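Local coordinates for ABC transporter ATP-binding protein (Sulfolobus tokodaii, PDB 2PJZ), which probably binds and hydrolyses ATP as the nucleotide-binding subunit of an ABC transporter, possibly one that imports cobalt, at residues K128-A131 / G132-V135. Residues are numbered along the deposited sequence; the frame is centred on the assembly and turned at random.
Sequences KLSA and GQSV
Ser130 and Gln133 form a capping box at the start of helix 131-144. The sequence Leu-Ser-Ala-Gly-Gln around it matches the ABC signature motif, usually LSGGQ, which in this family faces the ATP bound by the partner domain of a dimer. Ser130 is the N-cap. Its OG lies between the backbone N and the carbonyl carbon (chi1 66°), which sets it beside Gln133 N. Ser130 OG accepts a hydrogen bond from Gln133 N at 3.3 Å.

Gln133 answers with its side chain. Its CG sits beside its own backbone N, and the chain runs extended from there back to Ser130. Gln133 OE1 accepts from Ser130 N at 3.3 Å. The bond is fairly straight at hydrogen (163°). The donor is tilted a little from the carbonyl plane. A weak bond from Ser130 OG also reaches OE1. The Gln133 chain passes close against the serine hydroxyl, with Gln133 CG 3.2 Å from Ser130 OG.

Leu129 crosses the Gln133 side chain at about a right angle. Leu129 CD2 lies 3.9 Å from Gln133 OE1, while Leu129 CD1 approaches Gln133 O. Both side chains also touch Arg124. Ser134 OG bonds to Arg138 NE one turn further on.

A sulfate, probably from the crystallisation liquor, lies about 4 Å from the Ser130 side chain and may mark an anion site at this helix start. The regular helical bonding begins with Ser134 N, which donates to Ser130 O at 2.8 Å. Next, Val135 N donates to Ala131 O at 3.1 Å, almost straight at hydrogen.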
loop_
_atom_site.group_PDB
_atom_site.type_symbol
_atom_site.label_atom_id
_atom_site.label_comp_id
_atom_site.label_asym_id
_atom_site.label_seq_id
_atom_site.Cartn_x
_atom_site.Cartn_y
_atom_site.Cartn_z
ATOM N N LYS A 128 5.685 12.169 -18.463
ATOM C CA LYS A 128 7.044 12.575 -18.787
ATOM C C LYS A 128 7.909 12.571 -17.542
ATOM O O LYS A 128 9.127 12.701 -17.629
ATOM C CB LYS A 128 7.012 13.974 -19.421
ATOM C CG LYS A 128 8.167 14.330 -20.354
ATOM C CD LYS A 128 7.877 15.643 -21.126
ATOM C CE LYS A 128 7.772 16.867 -20.183
ATOM N NZ LYS A 128 7.457 18.173 -20.853
ATOM N N LEU A 129 7.282 12.404 -16.376
ATOM C CA LEU A 129 8.023 12.411 -15.117
ATOM C C LEU A 129 8.772 11.097 -14.907
ATOM O O LEU A 129 8.333 10.043 -15.358
ATOM C CB LEU A 129 7.097 12.686 -13.917
ATOM C CG LEU A 129 6.286 13.983 -13.843
ATOM C CD1 LEU A 129 5.547 14.055 -12.495
ATOM C CD2 LEU A 129 7.129 15.245 -14.046
ATOM N N SER A 130 9.889 11.175 -14.200
ATOM C CA SER A 130 10.619 9.989 -13.782
ATOM C C SER A 130 9.765 9.158 -12.813
ATOM O O SER A 130 8.750 9.641 -12.316
ATOM C CB SER A 130 11.936 10.387 -13.132
ATOM O OG SER A 130 11.729 11.080 -11.923
ATOM N N ALA A 131 10.169 7.915 -12.568
ATOM C CA ALA A 131 9.441 7.033 -11.643
ATOM C C ALA A 131 9.302 7.649 -10.240
ATOM O O ALA A 131 8.197 7.708 -9.682
ATOM C CB ALA A 131 10.129 5.687 -11.565
ATOM N N GLY A 132 10.420 8.114 -9.683
ATOM C CA GLY A 132 10.416 8.766 -8.367
ATOM C C GLY A 132 9.539 10.012 -8.343
ATOM O O GLY A 132 8.713 10.193 -7.444
ATOM N N GLN A 133 9.699 10.863 -9.345
ATOM C CA GLN A 133 8.858 12.068 -9.461
ATOM C C GLN A 133 7.361 11.766 -9.621
ATOM O O GLN A 133 6.519 12.417 -8.978
ATOM C CB GLN A 133 9.315 12.895 -10.653
ATOM C CG GLN A 133 10.634 13.631 -10.432
ATOM C CD GLN A 133 11.025 14.420 -11.679
ATOM O OE1 GLN A 133 10.652 14.061 -12.798
ATOM N NE2 GLN A 133 11.763 15.512 -11.484
ATOM N N SER A 134 7.043 10.804 -10.489
ATOM C CA SER A 134 5.658 10.374 -10.757
ATOM C C SER A 134 4.951 9.914 -9.471
ATOM O O SER A 134 3.842 10.392 -9.173
ATOM C CB SER A 134 5.635 9.239 -11.787
ATOM O OG SER A 134 4.303 8.787 -12.022
ATOM N N VAL A 135 5.586 8.997 -8.729
ATOM C CA VAL A 135 5.003 8.512 -7.457
ATOM C C VAL A 135 4.888 9.610 -6.401
ATOM O O VAL A 135 3.895 9.665 -5.667
ATOM C CB VAL A 135 5.648 7.205 -6.897
ATOM C CG1 VAL A 135 6.989 7.462 -6.165
ATOM C CG2 VAL A 135 4.677 6.514 -5.919
#